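Local coordinates for NAD-dependent aldehyde dehydrogenase (Burkholderia multivorans, PDB 5UJU), which probably catalyses the NAD+-dependent oxidation of aldehydes to the corresponding carboxylic acids, at residues D69-G74 and D264-T269; L127-R132 and V251-D256; L209-C214 and A279-L284. All coordinates share one frame; numbering follows the deposited sequence. Where two conformers were deposited one is given.

Interaction 1: residues D69-G74 and D264-T269; sequences DQPASG and DPNVVT
Q70 lies across N266 and T269, and its side chain can be traced atom by atom. CB comes first, 3.7 Å from N266 OD1. CG, placed between the backbone N and the carbonyl carbon (chi1 67°), starts an extended chain that carries the amide to the beginning of strand 268-270. There OE1 lies 3.4 Å from T269 CA and also touches T269 CB, while NE2 donates to the backbone O of L270. The amide thus grips an outer strand of the Rossmann-like sheet through a polar bond and close packing. The same N266 oxygen meets the ring of P71, whose CD lies 3.8 Å from OD1; it also accepts from R255 NH1. The other N266 amide atom, ND2, gives its hydrogen to a water at 3.2 Å, and that water donates to D69 O at 2.8 Å. N266 is itself set by an Asx turn: its backbone N reaches D264 OD1 at 2.9 Å, 45° out of the carboxylate plane. No direct hydrogen bond joins D69-G74 to D264-T269, so the loop is held by van der Waals contact, one bridging water, the bond from Q70 to L270 and the salt bridge of D69 OD1 with R255.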
# COMPACT_ATOMS: atom_id res chain seq x y z
N ASP A 69 -19.50 27.34 5.58
CA ASP A 69 -20.31 27.07 6.76
C ASP A 69 -19.76 25.90 7.60
O ASP A 69 -20.54 25.14 8.18
CB ASP A 69 -21.77 26.83 6.39
CG ASP A 69 -21.95 25.63 5.48
OD1 ASP A 69 -20.95 25.04 5.02
OD2 ASP A 69 -23.12 25.24 5.27
N GLN A 70 -18.45 25.75 7.66
CA GLN A 70 -17.78 24.78 8.51
C GLN A 70 -17.52 25.40 9.88
O GLN A 70 -17.60 26.62 10.04
CB GLN A 70 -16.45 24.33 7.87
CG GLN A 70 -15.41 25.42 7.80
CD GLN A 70 -14.11 24.99 7.11
OE1 GLN A 70 -14.12 24.21 6.16
NE2 GLN A 70 -12.99 25.53 7.58
N PRO A 71 -17.22 24.59 10.90
CA PRO A 71 -16.98 25.15 12.24
C PRO A 71 -15.83 26.14 12.22
O PRO A 71 -14.83 25.93 11.53
CB PRO A 71 -16.65 23.92 13.10
CG PRO A 71 -17.21 22.77 12.36
CD PRO A 71 -17.11 23.12 10.90
N ALA A 72 -16.02 27.28 12.89
CA ALA A 72 -15.02 28.33 12.81
C ALA A 72 -14.97 29.11 14.11
O ALA A 72 -15.94 29.13 14.88
CB ALA A 72 -15.30 29.27 11.64
N SER A 73 -13.84 29.77 14.34
CA SER A 73 -13.62 30.50 15.58
C SER A 73 -14.12 31.94 15.53
O SER A 73 -14.13 32.61 16.57
CB SER A 73 -12.13 30.51 15.92
OG SER A 73 -11.41 31.21 14.92
N GLY A 74 -14.53 32.42 14.36
CA GLY A 74 -14.86 33.81 14.17
C GLY A 74 -13.69 34.67 13.72
O GLY A 74 -13.91 35.76 13.17
N ASP A 264 -23.40 15.33 5.15
CA ASP A 264 -22.82 16.40 5.95
C ASP A 264 -21.72 17.06 5.13
O ASP A 264 -20.76 16.37 4.74
CB ASP A 264 -22.29 15.81 7.27
CG ASP A 264 -21.76 16.87 8.24
OD1 ASP A 264 -21.43 18.01 7.84
OD2 ASP A 264 -21.63 16.53 9.44
N PRO A 265 -21.83 18.35 4.79
CA PRO A 265 -20.77 18.97 3.98
C PRO A 265 -19.41 18.91 4.65
O PRO A 265 -18.40 19.04 3.95
CB PRO A 265 -21.25 20.41 3.80
CG PRO A 265 -22.20 20.65 4.95
CD PRO A 265 -22.88 19.31 5.15
N ASN A 266 -19.35 18.71 5.98
CA ASN A 266 -18.06 18.59 6.65
C ASN A 266 -17.33 17.29 6.33
O ASN A 266 -16.29 17.03 6.93
CB ASN A 266 -18.25 18.73 8.15
CG ASN A 266 -18.71 20.11 8.52
OD1 ASN A 266 -18.32 21.08 7.88
ND2 ASN A 266 -19.57 20.21 9.54
N VAL A 267 -17.85 16.45 5.43
CA VAL A 267 -17.00 15.43 4.83
C VAL A 267 -15.72 16.06 4.27
O VAL A 267 -14.65 15.46 4.35
CB VAL A 267 -17.79 14.64 3.75
CG1 VAL A 267 -16.84 13.79 2.88
CG2 VAL A 267 -18.81 13.73 4.43
N VAL A 268 -15.80 17.30 3.78
CA VAL A 268 -14.62 18.03 3.30
C VAL A 268 -14.56 19.40 3.97
O VAL A 268 -15.52 20.18 3.87
CB VAL A 268 -14.62 18.19 1.77
CG1 VAL A 268 -13.41 19.01 1.32
CG2 VAL A 268 -14.63 16.83 1.10
N THR A 269 -13.44 19.70 4.63
CA THR A 269 -13.24 21.00 5.28
C THR A 269 -11.92 21.61 4.83
O THR A 269 -11.04 20.94 4.27
CB THR A 269 -13.25 20.89 6.81
OG1 THR A 269 -12.31 19.90 7.25
CG2 THR A 269 -14.66 20.52 7.32
O HOH W 1 -20.40 23.20 10.20

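Interaction 2: residues L127-R132 and V251-D256; sequences LARLNR and VRIARD
Two helices packed with opposed directions make this contact: R129 and L130 of helix 97-132 meet I253 and D256 of helix 245-260. The axes of the short segments approach to 9.6 Å, with 136° between their N-to-C directions, so the pair is inclined well away from strictly antiparallel. I253 is the apolar centre. Its CG2, anti to the backbone N, touches R129 CB at 3.6 Å, while the other branch ends with CD1 3.8 Å from L130 CD2. L130 CD2 also lies 4.1 Å from I253 CB, which places the leucine tip against both the root and the end of the isoleucine. In the fold, helix 245-260 is the crossover of a beta-alpha-beta unit between the parallel strands 234-238 and 268-270 of the Rossmann-like sheet; V251 packs on that sheet at V268 and L270, and I253 points to the long helix 97-132. L130 is backed by Y222 and F226 of helix 217-230. The polar part of the contact lies beyond I253, where the extended R129 chain carries its guanidinium past D256. R129 NH1 and D256 OD2 are 5.2 Å apart, too far for a direct ion pair, and the guanidinium and carboxylate planes are turned 46° against each other. A water bridges them, lying in the guanidinium plane at its edge, 3.0 Å from R129 NH1, and donating to D256 OD2 at 3.1 Å. The remaining nitrogens fix the rotation of the group: NE forms a salt bridge with E125, one turn back on its own helix, and NH2 forms one with E260.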
# COMPACT_ATOMS: atom_id res chain seq x y z
N LEU A 127 -16.19 16.69 -9.79
CA LEU A 127 -15.28 16.94 -10.91
C LEU A 127 -15.98 17.65 -12.07
O LEU A 127 -15.40 18.54 -12.70
CB LEU A 127 -14.65 15.62 -11.38
CG LEU A 127 -13.68 15.03 -10.35
CD1 LEU A 127 -13.04 13.74 -10.84
CD2 LEU A 127 -12.63 16.06 -10.05
N ALA A 128 -17.23 17.27 -12.36
CA ALA A 128 -17.98 17.94 -13.41
C ALA A 128 -18.13 19.42 -13.08
O ALA A 128 -17.96 20.28 -13.96
CB ALA A 128 -19.35 17.28 -13.58
N ARG A 129 -18.44 19.74 -11.82
CA ARG A 129 -18.62 21.14 -11.44
C ARG A 129 -17.29 21.88 -11.39
O ARG A 129 -17.23 23.07 -11.70
CB ARG A 129 -19.34 21.22 -10.10
CG ARG A 129 -20.70 20.52 -10.10
CD ARG A 129 -21.60 20.99 -8.97
NE ARG A 129 -22.83 20.21 -8.91
CZ ARG A 129 -23.79 20.38 -8.01
NH1 ARG A 129 -23.67 21.32 -7.08
NH2 ARG A 129 -24.87 19.61 -8.04
N LEU A 130 -16.22 21.20 -10.98
CA LEU A 130 -14.92 21.85 -11.02
C LEU A 130 -14.55 22.23 -12.45
O LEU A 130 -14.07 23.34 -12.70
CB LEU A 130 -13.86 20.94 -10.41
CG LEU A 130 -13.95 20.67 -8.91
CD1 LEU A 130 -12.90 19.64 -8.53
CD2 LEU A 130 -13.74 21.95 -8.14
N ASN A 131 -14.84 21.35 -13.42
CA ASN A 131 -14.58 21.69 -14.82
C ASN A 131 -15.35 22.94 -15.23
O ASN A 131 -14.81 23.82 -15.91
CB ASN A 131 -14.92 20.53 -15.75
CG ASN A 131 -14.51 20.80 -17.18
OD1 ASN A 131 -15.33 20.75 -18.09
ND2 ASN A 131 -13.23 21.08 -17.39
N ARG A 132 -16.63 23.04 -14.83
CA ARG A 132 -17.39 24.23 -15.17
C ARG A 132 -16.82 25.49 -14.53
O ARG A 132 -17.05 26.59 -15.05
CB ARG A 132 -18.86 24.09 -14.77
CG ARG A 132 -19.64 23.08 -15.60
CD ARG A 132 -21.14 23.22 -15.35
NE ARG A 132 -21.59 22.35 -14.27
CZ ARG A 132 -21.88 21.06 -14.42
NH1 ARG A 132 -21.76 20.48 -15.61
NH2 ARG A 132 -22.28 20.35 -13.37
N VAL A 251 -12.90 23.11 -2.27
CA VAL A 251 -13.64 22.64 -1.11
C VAL A 251 -15.08 23.15 -1.14
O VAL A 251 -16.02 22.40 -0.86
CB VAL A 251 -12.92 23.05 0.19
CG1 VAL A 251 -13.84 22.80 1.38
CG2 VAL A 251 -11.61 22.27 0.34
N ARG A 252 -15.27 24.43 -1.50
CA ARG A 252 -16.62 24.99 -1.59
C ARG A 252 -17.50 24.16 -2.52
O ARG A 252 -18.64 23.82 -2.19
CB ARG A 252 -16.55 26.44 -2.06
CG ARG A 252 -17.91 27.17 -2.21
CD ARG A 252 -17.79 28.40 -3.15
NE ARG A 252 -17.73 28.04 -4.57
CZ ARG A 252 -17.08 28.73 -5.50
NH1 ARG A 252 -16.43 29.85 -5.19
NH2 ARG A 252 -17.08 28.31 -6.76
N ILE A 253 -16.98 23.83 -3.70
CA ILE A 253 -17.76 23.08 -4.68
C ILE A 253 -18.01 21.66 -4.19
O ILE A 253 -19.12 21.13 -4.34
CB ILE A 253 -17.06 23.12 -6.05
CG1 ILE A 253 -17.09 24.55 -6.61
CG2 ILE A 253 -17.74 22.18 -7.02
CD1 ILE A 253 -16.30 24.74 -7.94
N ALA A 254 -17.00 21.03 -3.57
CA ALA A 254 -17.19 19.70 -2.99
C ALA A 254 -18.32 19.71 -1.96
O ALA A 254 -19.16 18.81 -1.95
CB ALA A 254 -15.91 19.21 -2.33
N ARG A 255 -18.33 20.71 -1.08
CA ARG A 255 -19.34 20.80 -0.03
C ARG A 255 -20.73 21.01 -0.60
O ARG A 255 -21.72 20.48 -0.07
CB ARG A 255 -18.97 21.93 0.93
CG ARG A 255 -17.70 21.65 1.73
CD ARG A 255 -17.31 22.85 2.57
NE ARG A 255 -18.32 23.20 3.57
CZ ARG A 255 -18.36 22.68 4.79
NH1 ARG A 255 -17.46 21.77 5.15
NH2 ARG A 255 -19.30 23.04 5.64
N ASP A 256 -20.83 21.79 -1.68
CA ASP A 256 -22.10 21.95 -2.39
C ASP A 256 -22.66 20.61 -2.81
O ASP A 256 -23.84 20.31 -2.57
CB ASP A 256 -21.88 22.82 -3.62
CG ASP A 256 -21.77 24.29 -3.29
OD1 ASP A 256 -22.06 24.67 -2.14
OD2 ASP A 256 -21.38 25.05 -4.20
O HOH W 2 -21.71 23.55 -6.94

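Interaction 3: residues L209-C214 and A279-L284; sequences LVLGCC and ALVQDL
L209 and L211 on strand 191-211 meet L284 and V281 on helix 278-285 through apolar side-chain ends, mostly methyl groups. L209 CD1 reaches L284 CD2 at 3.7 Å, and L209 CD2 comes to 4.2 Å from L284 CG, so the two leucines cross at a slant, with one methyl of L209 against CD2 and the other toward the branch point of L284. The second pair meets tip to tip: V281 CG1 sits before the fork of L211, 3.9 Å from CD2 and 4.0 Å from CD1. The valine directs this methyl at the strand because CG1 is anti to its backbone N (chi1 171°). The pairing L209 with L284 and L211 with V281 follows from geometry: alternate residues of the strand face one way, as do residues three apart on the helix, and the order shows that helix and strand run in opposed directions. This is the helix-on-sheet packing of the Rossmann-like, nucleotide-binding domain of aldehyde dehydrogenases. Strand 191-211 is interior here, with backbone hydrogen bonds from L209 and L211 to strand 290-296 and from V210 to strand 234-238, which fix the level at which the two leucines project. Further out, L284 also packs on L271, P97 and I101. Toward the other end, V281 touches K238 and its side chain is about 4 Å from a bound imidazole, probably from the crystallisation liquor. In relatives the adenine of NAD lies in a groove beside the equivalent helix, and the position of V281 is consistent with the border of that groove.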
# COMPACT_ATOMS: atom_id res chain seq x y z
N LEU A 209 -5.84 13.66 5.36
CA LEU A 209 -5.28 15.00 5.39
C LEU A 209 -4.60 15.27 4.05
O LEU A 209 -3.82 14.43 3.57
CB LEU A 209 -4.30 15.15 6.57
CG LEU A 209 -3.44 16.41 6.65
CD1 LEU A 209 -4.32 17.63 6.89
CD2 LEU A 209 -2.32 16.30 7.73
N VAL A 210 -4.92 16.40 3.42
CA VAL A 210 -4.29 16.81 2.17
C VAL A 210 -3.45 18.05 2.47
O VAL A 210 -4.00 19.09 2.87
CB VAL A 210 -5.31 17.08 1.05
CG1 VAL A 210 -4.61 17.63 -0.19
CG2 VAL A 210 -6.03 15.78 0.69
N LEU A 211 -2.14 17.93 2.30
CA LEU A 211 -1.19 19.00 2.59
C LEU A 211 -0.75 19.61 1.27
O LEU A 211 -0.05 18.96 0.47
CB LEU A 211 0.01 18.48 3.39
CG LEU A 211 -0.32 17.93 4.77
CD1 LEU A 211 0.91 17.33 5.45
CD2 LEU A 211 -0.87 19.07 5.62
N GLY A 212 -1.15 20.86 1.05
CA GLY A 212 -1.08 21.43 -0.27
C GLY A 212 0.28 21.99 -0.61
O GLY A 212 1.13 22.21 0.27
N CYS A 213 0.46 22.21 -1.91
CA CYS A 213 1.69 22.66 -2.55
C CYS A 213 1.52 24.09 -3.09
O CYS A 213 0.42 24.50 -3.47
CB CYS A 213 2.05 21.69 -3.69
SG CYS A 213 3.03 22.35 -5.05
N CYS A 214 2.62 24.86 -3.11
CA CYS A 214 2.49 26.27 -3.49
C CYS A 214 2.53 26.50 -5.00
O CYS A 214 2.11 27.58 -5.45
CB CYS A 214 3.57 27.13 -2.81
SG CYS A 214 5.24 26.92 -3.44
N ALA A 279 4.66 23.76 12.90
CA ALA A 279 4.33 23.09 14.16
C ALA A 279 2.86 22.69 14.21
O ALA A 279 2.53 21.61 14.71
CB ALA A 279 4.68 23.99 15.34
N LEU A 280 1.96 23.56 13.75
CA LEU A 280 0.55 23.20 13.69
C LEU A 280 0.35 21.95 12.83
O LEU A 280 -0.43 21.06 13.18
CB LEU A 280 -0.26 24.38 13.15
CG LEU A 280 -1.79 24.36 13.13
CD1 LEU A 280 -2.32 25.76 12.94
CD2 LEU A 280 -2.31 23.50 12.02
N VAL A 281 1.05 21.88 11.70
CA VAL A 281 0.88 20.75 10.78
C VAL A 281 1.42 19.47 11.40
O VAL A 281 0.82 18.40 11.27
CB VAL A 281 1.53 21.07 9.43
CG1 VAL A 281 1.55 19.84 8.53
CG2 VAL A 281 0.76 22.20 8.76
N GLN A 282 2.58 19.56 12.07
CA GLN A 282 3.11 18.39 12.76
C GLN A 282 2.10 17.84 13.77
O GLN A 282 1.86 16.63 13.84
CB GLN A 282 4.41 18.73 13.48
CG GLN A 282 5.62 18.83 12.63
CD GLN A 282 6.84 19.13 13.48
OE1 GLN A 282 6.79 19.02 14.71
NE2 GLN A 282 7.94 19.48 12.83
N ASP A 283 1.52 18.73 14.59
CA ASP A 283 0.54 18.30 15.58
C ASP A 283 -0.66 17.65 14.92
O ASP A 283 -1.13 16.60 15.37
CB ASP A 283 0.10 19.48 16.44
CG ASP A 283 1.19 19.97 17.37
OD1 ASP A 283 2.22 19.27 17.50
OD2 ASP A 283 1.00 21.05 17.98
N LEU A 284 -1.15 18.26 13.84
CA LEU A 284 -2.27 17.68 13.11
C LEU A 284 -1.91 16.33 12.49
O LEU A 284 -2.67 15.37 12.59
CB LEU A 284 -2.72 18.67 12.02
CG LEU A 284 -3.84 18.21 11.09
CD1 LEU A 284 -5.07 17.79 11.92
CD2 LEU A 284 -4.20 19.33 10.14

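All three contacts belong to the same Rossmann-like domain but differ in chemistry with depth. Interaction 3 is buried and wholly apolar, joining an interior strand to a helix on the sheet. Interactions 1 and 2 are partly buried, and in each a water bridges polar groups of the two segments. Interaction 2 has an apolar centre between two helices, whereas interaction 1 fixes an irregular loop to an outer strand. Helix 245-260 and strand 268-270 follow each other in the chain, and R255 ties the first two contacts together: R255 NH2 forms a salt bridge with D69 OD1 at 2.7 Å. Interaction 3 touches neither; its centre is about 17 Å from that of interaction 1, although both reach the same sheet.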